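Local atomic coordinates of endopolygalacturonase (Chondrostereum purpureum, PDB entry 1KCC), a protein that probably hydrolyses alpha-1,4 linkages between galacturonic acid units inside pectic polygalacturonan chains, as a family 28 glycoside hydrolase. Residues G89-T94 / G149-G154; D134-D139 / Q165-K170; F155-N160 / D174-N179; G196-S201 / G224-A229. One frame throughout, in Å; residues are numbered along the deposited sequence.

Contact 1: residues G89-T94 / G149-G154; sequences GTNNGT and GHNTDG. With GTR (beta-D-galactopyranuronic acid), chain B; NAG (2-acetamido-2-deoxy-beta-D-glucopyranose), chain C.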
loop_
_atom_site.group_PDB
_atom_site.type_symbol
_atom_site.label_atom_id
_atom_site.label_comp_id
_atom_site.label_asym_id
_atom_site.label_seq_id
_atom_site.Cartn_x
_atom_site.Cartn_y
_atom_site.Cartn_z
ATOM N N GLY A 89 5.907 7.479 -14.377
ATOM C CA GLY A 89 5.983 7.340 -12.903
ATOM C C GLY A 89 7.323 7.768 -12.340
ATOM O O GLY A 89 7.920 8.766 -12.765
ATOM N N THR A 90 7.769 7.001 -11.362
ATOM C CA THR A 90 9.047 7.300 -10.728
ATOM C C THR A 90 10.206 6.564 -11.377
ATOM O O THR A 90 11.309 6.567 -10.862
ATOM C CB THR A 90 8.923 7.047 -9.192
ATOM O OG1 THR A 90 8.391 5.755 -8.910
ATOM C CG2 THR A 90 7.975 8.056 -8.555
ATOM N N ASN A 91 9.925 5.913 -12.524
ATOM C CA ASN A 91 10.990 5.212 -13.205
ATOM C C ASN A 91 11.793 6.094 -14.091
ATOM O O ASN A 91 13.006 5.818 -14.311
ATOM C CB ASN A 91 10.391 4.031 -14.011
ATOM C CG ASN A 91 9.926 2.978 -12.981
ATOM O OD1 ASN A 91 10.617 2.747 -11.936
ATOM N ND2 ASN A 91 8.831 2.311 -13.206
ATOM N N ASN A 92 11.204 7.118 -14.638
ATOM C CA ASN A 92 11.853 8.059 -15.564
ATOM C C ASN A 92 10.898 9.193 -15.819
ATOM O O ASN A 92 9.842 9.293 -15.194
ATOM C CB ASN A 92 12.221 7.327 -16.869
ATOM C CG ASN A 92 13.383 8.031 -17.554
ATOM O OD1 ASN A 92 13.874 9.063 -17.190
ATOM N ND2 ASN A 92 13.932 7.412 -18.562
ATOM N N GLY A 93 11.207 10.065 -16.738
ATOM C CA GLY A 93 10.323 11.134 -17.182
ATOM C C GLY A 93 10.336 12.307 -16.203
ATOM O O GLY A 93 11.320 12.671 -15.564
ATOM N N THR A 94 9.186 12.957 -16.097
ATOM C CA THR A 94 9.047 14.140 -15.264
ATOM C C THR A 94 9.288 13.761 -13.796
ATOM O O THR A 94 8.941 12.668 -13.319
ATOM C CB THR A 94 7.636 14.736 -15.434
ATOM O OG1 THR A 94 6.663 13.738 -15.053
ATOM C CG2 THR A 94 7.356 15.159 -16.886
ATOM N N GLY A 149 -1.045 7.851 -15.366
ATOM C CA GLY A 149 -0.688 7.655 -13.959
ATOM C C GLY A 149 0.169 6.396 -13.822
ATOM O O GLY A 149 -0.086 5.394 -14.510
ATOM N N HIS A 150 1.154 6.410 -12.940
ATOM C CA HIS A 150 2.036 5.249 -12.797
ATOM C C HIS A 150 2.715 5.345 -11.437
ATOM O O HIS A 150 2.975 6.452 -10.922
ATOM C CB HIS A 150 3.011 5.203 -13.949
ATOM C CG HIS A 150 3.622 3.825 -14.091
ATOM N ND1 HIS A 150 2.930 2.759 -14.603
ATOM C CD2 HIS A 150 4.866 3.384 -13.775
ATOM C CE1 HIS A 150 3.695 1.670 -14.602
ATOM N NE2 HIS A 150 4.898 2.031 -14.108
ATOM N N ASN A 151 3.031 4.207 -10.838
ATOM C CA ASN A 151 3.654 4.185 -9.505
ATOM C C ASN A 151 2.787 4.941 -8.473
ATOM O O ASN A 151 3.307 5.473 -7.492
ATOM C CB ASN A 151 5.081 4.744 -9.487
ATOM C CG ASN A 151 6.008 3.910 -10.350
ATOM O OD1 ASN A 151 6.579 4.429 -11.324
ATOM N ND2 ASN A 151 6.190 2.631 -10.028
ATOM N N THR A 152 1.468 4.862 -8.673
ATOM C CA THR A 152 0.507 5.556 -7.778
ATOM C C THR A 152 0.046 4.659 -6.627
ATOM O O THR A 152 -1.142 4.548 -6.346
ATOM C CB THR A 152 -0.660 6.079 -8.617
ATOM O OG1 THR A 152 -1.032 5.014 -9.526
ATOM C CG2 THR A 152 -0.273 7.339 -9.398
ATOM N N ASP A 153 1.041 4.088 -5.919
ATOM C CA ASP A 153 0.711 3.178 -4.822
ATOM C C ASP A 153 -0.253 3.850 -3.835
ATOM O O ASP A 153 -0.104 5.008 -3.491
ATOM C CB ASP A 153 1.973 2.853 -4.009
ATOM C CG ASP A 153 3.121 2.225 -4.751
ATOM O OD1 ASP A 153 3.208 2.389 -5.983
ATOM O OD2 ASP A 153 3.969 1.576 -4.091
ATOM N N GLY A 154 -1.214 3.067 -3.318
ATOM C CA GLY A 154 -2.109 3.628 -2.326
ATOM C C GLY A 154 -1.415 3.879 -0.997
ATOM O O GLY A 154 -1.326 5.014 -0.514
HETATM C C1 GTR B . 5.479 -1.733 -12.892
HETATM C C2 GTR B . 6.212 -0.500 -12.390
HETATM C C3 GTR B . 7.238 -0.884 -11.449
HETATM C C4 GTR B . 6.659 -1.680 -10.241
HETATM C C5 GTR B . 5.875 -2.851 -10.862
HETATM C C6 GTR B . 5.161 -3.643 -9.785
HETATM O O1 GTR B . 4.466 -1.391 -13.789
HETATM O O2 GTR B . 6.778 0.194 -13.521
HETATM O O3 GTR B . 7.904 0.342 -10.922
HETATM O O4 GTR B . 5.825 -0.825 -9.444
HETATM O O5 GTR B . 4.867 -2.392 -11.791
HETATM O O6A GTR B . 3.917 -3.653 -9.666
HETATM O O6B GTR B . 5.912 -4.293 -9.048
HETATM C C1 NAG C . 14.856 8.136 -19.451
HETATM C C2 NAG C . 15.945 7.040 -19.588
HETATM C C3 NAG C . 17.019 7.630 -20.505
HETATM C C4 NAG C . 16.368 8.011 -21.838
HETATM C C5 NAG C . 15.190 9.048 -21.595
HETATM C C6 NAG C . 14.539 9.251 -22.909
HETATM C C7 NAG C . 17.293 5.828 -17.911
HETATM C C8 NAG C . 17.770 5.913 -16.540
HETATM N N2 NAG C . 16.536 6.884 -18.283
HETATM O O3 NAG C . 18.101 6.710 -20.740
HETATM O O4 NAG C . 17.302 8.845 -22.556
HETATM O O5 NAG C . 14.242 8.388 -20.695
HETATM O O6 NAG C . 13.269 9.817 -22.791
HETATM O O7 NAG C . 17.502 4.933 -18.602
#
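T90 and N151 are joined through a backbone N-H and a side-chain carbonyl: T90 N donates to N151 OD1 at 2.8 Å, reaching the oxygen 33° out of its carbonyl plane. T90 OG1 lies close to the same amide and is hydrogen-bonded to Q120 NE2, so threonine ties this loop to a third part of the chain. Plain packing adds to the link. G89 N rests 3.7 Å from H150 CB, and G89 CA comes within 3.4 Å of N151 OD1. A side chain at G89 would collide with that oxygen and with the histidine ring, and its backbone has a positive phi besides, so glycine suits the place on both counts. Both segments lie in loops that rise from the turns of a right-handed parallel beta-helix, the fold of family 28, and, judging from the bound sugar, probably line one side of the substrate cleft. There the polar ends converge on a bound galacturonic acid. H150 CG is anti to its backbone N (chi1 -162°), which swings the ring out to the sugar; NE2 and GTR O2 share a hydrogen bond of 2.7 Å in the ring plane. N91 ND2 and N151 ND2 both donate to GTR O3, at 3.2 and 3.0 Å, from amides whose planes stand 86° apart. Asparagine serves N151 doubly, since OD1 takes the loop's N-H while ND2 holds the sugar. Next to N91, N92 ND2 carries an N-linked glycan, bonded covalently to NAG C1 at 1.5 Å.

Contact 2: residues D134-D139 / Q165-K170; sequences DGITVD and QNCIVK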
loop_
_atom_site.group_PDB
_atom_site.type_symbol
_atom_site.label_atom_id
_atom_site.label_comp_id
_atom_site.label_asym_id
_atom_site.label_seq_id
_atom_site.Cartn_x
_atom_site.Cartn_y
_atom_site.Cartn_z
ATOM N N ASP A 134 -8.231 4.500 8.652
ATOM C CA ASP A 134 -9.581 3.956 8.569
ATOM C C ASP A 134 -10.436 4.849 7.710
ATOM O O ASP A 134 -10.628 6.042 7.994
ATOM C CB ASP A 134 -10.129 3.858 10.015
ATOM C CG ASP A 134 -11.448 3.132 10.131
ATOM O OD1 ASP A 134 -12.152 2.975 9.133
ATOM O OD2 ASP A 134 -11.704 2.667 11.284
ATOM N N GLY A 135 -10.941 4.301 6.622
ATOM C CA GLY A 135 -11.912 5.052 5.811
ATOM C C GLY A 135 -11.253 6.120 4.953
ATOM O O GLY A 135 -11.881 7.144 4.663
ATOM N N ILE A 136 -10.003 5.865 4.514
ATOM C CA ILE A 136 -9.278 6.767 3.604
ATOM C C ILE A 136 -9.480 6.309 2.188
ATOM O O ILE A 136 -9.432 5.117 1.878
ATOM C CB ILE A 136 -7.798 6.766 3.998
ATOM C CG1 ILE A 136 -7.698 7.341 5.463
ATOM C CG2 ILE A 136 -6.968 7.585 3.023
ATOM C CD1 ILE A 136 -6.327 7.234 6.016
ATOM N N THR A 137 -9.717 7.303 1.307
ATOM C CA THR A 137 -9.812 7.038 -0.120
ATOM C C THR A 137 -8.576 7.583 -0.811
ATOM O O THR A 137 -8.296 8.786 -0.659
ATOM C CB THR A 137 -11.064 7.677 -0.717
ATOM O OG1 THR A 137 -12.214 7.069 -0.138
ATOM C CG2 THR A 137 -11.163 7.479 -2.242
ATOM N N VAL A 138 -7.896 6.759 -1.615
ATOM C CA VAL A 138 -6.879 7.246 -2.542
ATOM C C VAL A 138 -7.532 7.172 -3.907
ATOM O O VAL A 138 -7.704 6.096 -4.473
ATOM C CB VAL A 138 -5.565 6.421 -2.502
ATOM C CG1 VAL A 138 -4.629 6.910 -3.577
ATOM C CG2 VAL A 138 -4.959 6.514 -1.104
ATOM N N ASP A 139 -7.977 8.337 -4.403
ATOM C CA ASP A 139 -8.643 8.408 -5.701
ATOM C C ASP A 139 -7.652 8.947 -6.723
ATOM O O ASP A 139 -7.471 10.160 -6.884
ATOM C CB ASP A 139 -9.889 9.282 -5.643
ATOM C CG ASP A 139 -10.599 9.278 -6.983
ATOM O OD1 ASP A 139 -10.037 8.821 -8.006
ATOM O OD2 ASP A 139 -11.769 9.722 -7.014
ATOM N N GLN A 165 -7.783 -0.104 7.266
ATOM C CA GLN A 165 -9.108 -0.767 7.152
ATOM C C GLN A 165 -10.113 0.197 6.546
ATOM O O GLN A 165 -10.044 1.410 6.737
ATOM C CB GLN A 165 -9.598 -1.281 8.518
ATOM C CG GLN A 165 -9.741 -0.186 9.568
ATOM C CD GLN A 165 -10.083 -0.779 10.938
ATOM O OE1 GLN A 165 -9.725 -1.911 11.247
ATOM N NE2 GLN A 165 -10.729 0.037 11.770
ATOM N N ASN A 166 -11.106 -0.403 5.851
ATOM C CA ASN A 166 -12.231 0.356 5.330
ATOM C C ASN A 166 -11.780 1.423 4.326
ATOM O O ASN A 166 -12.508 2.421 4.159
ATOM C CB ASN A 166 -13.104 1.041 6.447
ATOM C CG ASN A 166 -13.515 0.005 7.478
ATOM O OD1 ASN A 166 -13.960 -1.109 7.096
ATOM N ND2 ASN A 166 -13.381 0.397 8.719
ATOM N N CYS A 167 -10.665 1.225 3.661
ATOM C CA CYS A 167 -10.141 2.212 2.690
ATOM C C CYS A 167 -10.519 1.801 1.284
ATOM O O CYS A 167 -10.946 0.658 0.998
ATOM C CB CYS A 167 -8.636 2.308 2.848
ATOM S SG CYS A 167 -8.088 3.009 4.428
ATOM N N ILE A 168 -10.370 2.760 0.358
ATOM C CA ILE A 168 -10.698 2.599 -1.039
ATOM C C ILE A 168 -9.496 3.126 -1.830
ATOM O O ILE A 168 -9.102 4.257 -1.565
ATOM C CB ILE A 168 -11.958 3.366 -1.410
ATOM C CG1 ILE A 168 -13.172 2.789 -0.691
ATOM C CG2 ILE A 168 -12.146 3.401 -2.931
ATOM C CD1 ILE A 168 -14.453 3.555 -0.949
ATOM N N VAL A 169 -8.962 2.319 -2.740
ATOM C CA VAL A 169 -7.852 2.781 -3.586
ATOM C C VAL A 169 -8.192 2.509 -5.063
ATOM O O VAL A 169 -8.501 1.382 -5.431
ATOM C CB VAL A 169 -6.557 2.024 -3.252
ATOM C CG1 VAL A 169 -5.428 2.459 -4.182
ATOM C CG2 VAL A 169 -6.180 2.241 -1.781
ATOM N N LYS A 170 -8.137 3.568 -5.852
ATOM C CA LYS A 170 -8.318 3.514 -7.316
ATOM C C LYS A 170 -7.039 4.066 -7.911
ATOM O O LYS A 170 -6.757 5.262 -7.777
ATOM C CB LYS A 170 -9.502 4.405 -7.740
ATOM C CG LYS A 170 -10.813 3.969 -7.073
ATOM C CD LYS A 170 -11.942 4.924 -7.431
ATOM C CE LYS A 170 -13.274 4.467 -6.839
ATOM N NZ LYS A 170 -14.276 5.650 -6.957
HETATM O O HOH W 1 -13.449 8.020 -5.587
#
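D134 reaches across to two neighbours on the adjoining strand, Q165 and N166. Its CB lies 4.1 Å from Q165 CG. A chi1 of -172° sets D134 CG trans to N and brings the carboxylate nearer the other segment. OD1 then receives N166 ND2 at 2.9 Å, on the syn side though 34° out of the carboxylate plane, the two side chains lying alongside each other. OD2 receives Q165 NE2 at 2.8 Å from above the plane, 65° out of it, with the two flat groups almost perpendicular. An aspartate suits this place because each oxygen can serve one amide; were a leucine here instead, the NH2 groups of Q165 and N166 would probably lose their acceptors and be set free to turn. Beyond it the strands are interrupted, with positive phi at G135 and N166, and the ladder is bridged by sulfur: I136 N donates to C167 SG at 3.4 Å. Regular pairing resumes at T137 opposite I168, with I168 N donating to I136 O; V138 N then donates to I168 O at 2.8 Å, and V138 O receives K170 N almost straight on. V138 and V169 share the buried face. On the face of T137 and I168, a water joins D139 OD2 to K170 NZ, while D139 OD1 accepts from F141 N. The two are neighbouring strands in one wall of a parallel beta-helix: strand 108-115 flanks 134-139, strand 190-192 borders I168 and K170, and C167 and V169 pack inward on F155 of strand 155-158.

Contact 3: residues F155-N160 / D174-N179; sequences FDVSAN and DCIAIN. With NA (sodium ion), chain F; NAG (2-acetamido-2-deoxy-beta-D-glucopyranose), chain D.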
loop_
_atom_site.group_PDB
_atom_site.type_symbol
_atom_site.label_atom_id
_atom_site.label_comp_id
_atom_site.label_asym_id
_atom_site.label_seq_id
_atom_site.Cartn_x
_atom_site.Cartn_y
_atom_site.Cartn_z
ATOM N N PHE A 155 -0.902 2.780 -0.412
ATOM C CA PHE A 155 -0.240 2.795 0.871
ATOM C C PHE A 155 1.084 2.033 0.764
ATOM O O PHE A 155 1.064 0.875 0.368
ATOM C CB PHE A 155 -1.067 2.097 1.962
ATOM C CG PHE A 155 -2.450 2.669 2.104
ATOM C CD1 PHE A 155 -2.673 3.748 2.990
ATOM C CD2 PHE A 155 -3.531 2.167 1.407
ATOM C CE1 PHE A 155 -3.968 4.264 3.110
ATOM C CE2 PHE A 155 -4.789 2.694 1.520
ATOM C CZ PHE A 155 -5.032 3.765 2.376
ATOM N N ASP A 156 2.187 2.708 1.094
ATOM C CA ASP A 156 3.494 2.047 1.201
ATOM C C ASP A 156 3.853 1.983 2.664
ATOM O O ASP A 156 3.942 3.046 3.339
ATOM C CB ASP A 156 4.525 2.855 0.427
ATOM C CG ASP A 156 4.307 2.820 -1.064
ATOM O OD1 ASP A 156 3.963 1.691 -1.561
ATOM O OD2 ASP A 156 4.531 3.809 -1.756
ATOM N N VAL A 157 4.030 0.780 3.200
ATOM C CA VAL A 157 4.181 0.607 4.645
ATOM C C VAL A 157 5.552 0.049 4.989
ATOM O O VAL A 157 5.900 -1.056 4.562
ATOM C CB VAL A 157 3.070 -0.340 5.210
ATOM C CG1 VAL A 157 3.245 -0.478 6.718
ATOM C CG2 VAL A 157 1.681 0.175 4.856
ATOM N N SER A 158 6.283 0.820 5.809
ATOM C CA SER A 158 7.519 0.344 6.432
ATOM C C SER A 158 7.371 0.740 7.893
ATOM O O SER A 158 7.732 1.857 8.324
ATOM C CB SER A 158 8.771 0.953 5.840
ATOM O OG SER A 158 8.951 0.438 4.494
ATOM N N ALA A 159 6.772 -0.166 8.679
ATOM C CA ALA A 159 6.346 0.206 10.020
ATOM C C ALA A 159 5.863 -1.031 10.753
ATOM O O ALA A 159 5.415 -2.002 10.132
ATOM C CB ALA A 159 5.175 1.166 9.918
ATOM N N ASN A 160 5.869 -0.954 12.081
ATOM C CA ASN A 160 5.241 -1.983 12.899
ATOM C C ASN A 160 3.866 -1.555 13.353
ATOM O O ASN A 160 3.582 -0.348 13.514
ATOM C CB ASN A 160 6.077 -2.244 14.177
ATOM C CG ASN A 160 7.505 -2.651 13.804
ATOM O OD1 ASN A 160 7.718 -3.529 12.960
ATOM N ND2 ASN A 160 8.495 -1.995 14.403
ATOM N N ASP A 174 0.508 -0.868 -6.841
ATOM C CA ASP A 174 0.054 -1.624 -5.678
ATOM C C ASP A 174 -0.997 -0.847 -4.901
ATOM O O ASP A 174 -0.822 0.349 -4.609
ATOM C CB ASP A 174 1.246 -1.968 -4.765
ATOM C CG ASP A 174 2.134 -3.040 -5.409
ATOM O OD1 ASP A 174 1.569 -4.000 -5.981
ATOM O OD2 ASP A 174 3.372 -2.944 -5.232
ATOM N N CYS A 175 -2.051 -1.513 -4.508
ATOM C CA CYS A 175 -3.013 -0.903 -3.601
ATOM C C CYS A 175 -2.358 -0.599 -2.249
ATOM O O CYS A 175 -2.498 0.477 -1.671
ATOM C CB CYS A 175 -4.203 -1.869 -3.533
ATOM S SG CYS A 175 -5.557 -1.351 -2.524
ATOM N N ILE A 176 -1.636 -1.624 -1.757
ATOM C CA ILE A 176 -0.747 -1.529 -0.618
ATOM C C ILE A 176 0.513 -2.281 -1.021
ATOM O O ILE A 176 0.426 -3.332 -1.691
ATOM C CB ILE A 176 -1.347 -2.098 0.662
ATOM C CG1 ILE A 176 -0.360 -1.979 1.833
ATOM C CG2 ILE A 176 -1.893 -3.526 0.490
ATOM C CD1 ILE A 176 -0.955 -2.221 3.218
ATOM N N ALA A 177 1.656 -1.739 -0.598
ATOM C CA ALA A 177 2.930 -2.482 -0.643
ATOM C C ALA A 177 3.484 -2.454 0.776
ATOM O O ALA A 177 3.783 -1.380 1.326
ATOM C CB ALA A 177 3.907 -1.837 -1.614
ATOM N N ILE A 178 3.609 -3.638 1.377
ATOM C CA ILE A 178 4.166 -3.774 2.726
ATOM C C ILE A 178 5.635 -4.118 2.516
ATOM O O ILE A 178 5.964 -5.235 2.077
ATOM C CB ILE A 178 3.439 -4.871 3.528
ATOM C CG1 ILE A 178 1.956 -4.522 3.645
ATOM C CG2 ILE A 178 4.147 -5.033 4.851
ATOM C CD1 ILE A 178 1.103 -5.665 4.206
ATOM N N ASN A 179 6.507 -3.160 2.840
ATOM C CA ASN A 179 7.923 -3.297 2.543
ATOM C C ASN A 179 8.793 -3.691 3.730
ATOM O O ASN A 179 9.894 -4.197 3.527
ATOM C CB ASN A 179 8.416 -1.978 1.946
ATOM C CG ASN A 179 7.794 -1.661 0.604
ATOM O OD1 ASN A 179 7.281 -0.521 0.380
ATOM N ND2 ASN A 179 7.852 -2.628 -0.241
HETATM NA NA NA F . 7.533 1.985 2.361
HETATM C C1 NAG D . 5.168 -2.117 17.986
HETATM C C2 NAG D . 4.543 -2.813 19.237
HETATM C C3 NAG D . 5.765 -3.146 20.137
HETATM C C4 NAG D . 6.705 -4.066 19.356
HETATM C C5 NAG D . 7.074 -3.661 17.920
HETATM C C6 NAG D . 7.293 -4.951 17.097
HETATM C C7 NAG D . 2.378 -1.808 20.096
HETATM C C8 NAG D . 1.863 -0.725 20.895
HETATM N N2 NAG D . 3.743 -1.863 19.999
HETATM O O3 NAG D . 5.263 -3.961 21.243
HETATM O O4 NAG D . 7.857 -4.372 20.213
HETATM O O5 NAG D . 5.889 -3.110 17.270
HETATM O O6 NAG D . 5.997 -5.340 16.578
HETATM O O7 NAG D . 1.625 -2.574 19.556
#
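F155 and V157 pair with the neighbouring strand through both their N-H and C=O groups. F155 N donates to C175 O at 3.1 Å, tilted 30° from the carbonyl plane. A177 N donates to F155 O at 2.8 Å. V157 N and N179 N continue the ladder, giving to A177 O and V157 O. The backbone of the intervening D156 is bonded the other way, to I122 and V124 of strand 122-127. On the inner face a chi1 of 180° carries I176 CD1 across to V157 CG2 at 3.9 Å; V157 also packs on I164 and I184. The carboxylate of D174 is fully engaged: OD1 takes R226 NH2 and S198 OG, OD2 takes K228 NZ. S158 OG binds a sodium ion at 3.0 Å, and its small hydroxyl also lies against N179 CB. N160 OD1 accepts from N182 N, while N160 CB lies 3.2 Å from O5 of a glycan NAG; with an alanine here the N-H of N182 would probably lose its acceptor and the loop beside the sugar would be less firmly held. C175 SG is joined to C191 by a disulfide that ties this sheet to strand 190-192. In-register parallel rungs of this kind, one per turn, are the hallmark of the right-handed parallel beta-helix, here in the sheet beneath the substrate cleft.

Contact 4: residues G196-S201 / G224-A229; sequences GISIGS and GVRIKA. With GTR (beta-D-galactopyranuronic acid), chain B.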
loop_
_atom_site.group_PDB
_atom_site.type_symbol
_atom_site.label_atom_id
_atom_site.label_comp_id
_atom_site.label_asym_id
_atom_site.label_seq_id
_atom_site.Cartn_x
_atom_site.Cartn_y
_atom_site.Cartn_z
ATOM N N GLY A 196 -2.745 -4.734 -7.258
ATOM C CA GLY A 196 -3.166 -5.710 -6.219
ATOM C C GLY A 196 -2.552 -5.423 -4.872
ATOM O O GLY A 196 -2.025 -4.347 -4.570
ATOM N N ILE A 197 -2.668 -6.435 -4.011
ATOM C CA ILE A 197 -2.233 -6.316 -2.602
ATOM C C ILE A 197 -0.881 -6.995 -2.457
ATOM O O ILE A 197 -0.782 -8.210 -2.676
ATOM C CB ILE A 197 -3.263 -6.974 -1.677
ATOM C CG1 ILE A 197 -4.622 -6.242 -1.760
ATOM C CG2 ILE A 197 -2.748 -7.033 -0.241
ATOM C CD1 ILE A 197 -5.740 -7.025 -1.041
ATOM N N SER A 198 0.160 -6.198 -2.160
ATOM C CA SER A 198 1.529 -6.717 -2.214
ATOM C C SER A 198 2.247 -6.640 -0.872
ATOM O O SER A 198 2.149 -5.676 -0.111
ATOM C CB SER A 198 2.350 -5.934 -3.231
ATOM O OG SER A 198 1.908 -6.246 -4.525
ATOM N N ILE A 199 3.090 -7.681 -0.697
ATOM C CA ILE A 199 4.214 -7.611 0.216
ATOM C C ILE A 199 5.459 -7.503 -0.633
ATOM O O ILE A 199 5.672 -8.337 -1.543
ATOM C CB ILE A 199 4.260 -8.853 1.154
ATOM C CG1 ILE A 199 3.039 -8.844 2.062
ATOM C CG2 ILE A 199 5.606 -8.882 1.880
ATOM C CD1 ILE A 199 2.842 -10.154 2.815
ATOM N N GLY A 200 6.241 -6.442 -0.399
ATOM C CA GLY A 200 7.451 -6.167 -1.159
ATOM C C GLY A 200 7.233 -5.107 -2.258
ATOM O O GLY A 200 6.194 -4.475 -2.342
ATOM N N SER A 201 8.259 -4.927 -3.111
ATOM C CA SER A 201 9.408 -5.837 -3.211
ATOM C C SER A 201 10.268 -5.759 -1.968
ATOM O O SER A 201 10.578 -4.674 -1.381
ATOM C CB SER A 201 10.185 -5.498 -4.513
ATOM O OG SER A 201 11.049 -4.447 -4.331
ATOM N N GLY A 224 -3.660 -10.231 -8.224
ATOM C CA GLY A 224 -4.562 -10.260 -7.048
ATOM C C GLY A 224 -3.787 -9.991 -5.771
ATOM O O GLY A 224 -3.893 -8.942 -5.165
ATOM N N VAL A 225 -2.964 -11.011 -5.375
ATOM C CA VAL A 225 -2.038 -10.826 -4.260
ATOM C C VAL A 225 -0.644 -11.267 -4.715
ATOM O O VAL A 225 -0.493 -12.207 -5.509
ATOM C CB VAL A 225 -2.478 -11.571 -2.975
ATOM C CG1 VAL A 225 -3.829 -11.087 -2.511
ATOM C CG2 VAL A 225 -2.489 -13.100 -3.202
ATOM N N ARG A 226 0.355 -10.560 -4.190
ATOM C CA ARG A 226 1.740 -10.877 -4.469
ATOM C C ARG A 226 2.592 -10.817 -3.210
ATOM O O ARG A 226 2.404 -9.940 -2.371
ATOM C CB ARG A 226 2.377 -9.894 -5.443
ATOM C CG ARG A 226 2.068 -10.132 -6.898
ATOM C CD ARG A 226 3.111 -9.233 -7.702
ATOM N NE ARG A 226 2.659 -7.851 -7.486
ATOM C CZ ARG A 226 3.265 -6.839 -8.169
ATOM N NH1 ARG A 226 4.275 -7.070 -8.999
ATOM N NH2 ARG A 226 2.834 -5.574 -7.959
ATOM N N ILE A 227 3.562 -11.712 -3.161
ATOM C CA ILE A 227 4.727 -11.560 -2.268
ATOM C C ILE A 227 5.924 -11.571 -3.175
ATOM O O ILE A 227 6.184 -12.578 -3.850
ATOM C CB ILE A 227 4.823 -12.660 -1.184
ATOM C CG1 ILE A 227 3.467 -12.778 -0.452
ATOM C CG2 ILE A 227 5.996 -12.344 -0.255
ATOM C CD1 ILE A 227 3.519 -13.874 0.627
ATOM N N LYS A 228 6.621 -10.423 -3.266
ATOM C CA LYS A 228 7.724 -10.248 -4.199
ATOM C C LYS A 228 8.972 -9.903 -3.441
ATOM O O LYS A 228 8.981 -8.979 -2.612
ATOM C CB LYS A 228 7.396 -9.128 -5.240
ATOM C CG LYS A 228 6.532 -7.979 -4.771
ATOM C CD LYS A 228 6.463 -6.819 -5.833
ATOM C CE LYS A 228 5.373 -5.828 -5.365
ATOM N NZ LYS A 228 5.417 -4.584 -6.189
ATOM N N ALA A 229 10.050 -10.621 -3.713
ATOM C CA ALA A 229 11.369 -10.296 -3.165
ATOM C C ALA A 229 12.331 -10.091 -4.311
ATOM O O ALA A 229 12.349 -10.867 -5.264
ATOM C CB ALA A 229 11.911 -11.377 -2.248
HETATM C C1 GTR B . 5.479 -1.733 -12.892
HETATM C C2 GTR B . 6.212 -0.500 -12.390
HETATM C C3 GTR B . 7.238 -0.884 -11.449
HETATM C C4 GTR B . 6.659 -1.680 -10.241
HETATM C C5 GTR B . 5.875 -2.851 -10.862
HETATM C C6 GTR B . 5.161 -3.643 -9.785
HETATM O O1 GTR B . 4.466 -1.391 -13.789
HETATM O O2 GTR B . 6.778 0.194 -13.521
HETATM O O3 GTR B . 7.904 0.342 -10.922
HETATM O O4 GTR B . 5.825 -0.825 -9.444
HETATM O O5 GTR B . 4.867 -2.392 -11.791
HETATM O O6A GTR B . 3.917 -3.653 -9.666
HETATM O O6B GTR B . 5.912 -4.293 -9.048
HETATM O O HOH W 2 0.291 -9.792 -0.565
HETATM O O HOH W 3 0.086 -7.623 -6.072
HETATM O O HOH W 4 7.874 -3.353 -5.547
#
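I199 and I227 pack side by side in the tight, apolar half of this contact, with CG2 to CG2 at 4.1 Å; I197 CB and V225 CG1 meet at 4.2 Å two residues earlier on the same strands. Four backbone hydrogen bonds run between the strands, from I197 N to G224 O at one end to K228 N to I199 O at the other. Glycine is needed at G200, where a side chain would strike K228 O. The opposite face is polar and holds water. K228 has CG in the crowded position, strained at chi1 32°, and from there its extended chain passes G200 O, which lies 3.4 Å from CE. That CE sits 3.6 Å over the centre of the R226 guanidinium, covering one face of it. R226 NH2 donates to GTR O6A at 2.8 Å and NH1 to O6B. K228 NZ donates to O6B at 2.9 Å; D174 takes a salt bridge from each base. One water links S198 OG, also hydrogen-bonded to D174 OD1, to R226 NE; another links S201 N to K228 NZ. This arginine and lysine, two residues apart on one strand of a parallel beta-helix, form the carboxylate-recognition site characteristic of polygalacturonases.

How the contacts relate
The four contacts follow the winding of a parallel beta-helix. Contacts 1 and 2 interleave along the chain, as do 2 and 3, whereas contact 4 opens after all of these have closed. Contacts 3 and 4 share one sheet, in which strands 176-179 and 197-202 are neighbours; their centres lie 10 Å apart and I178 O accepts from G200 N. Contact 2 belongs to another wall, its centre 14 Å from that of contact 3, on which it packs through the core. Contact 1 stands above in the loops, about 17 Å centre to centre from contact 4. Those two do not touch, yet both bind one galacturonic acid, at hydroxyls and carboxylate, consistent with lying on different sides of the site.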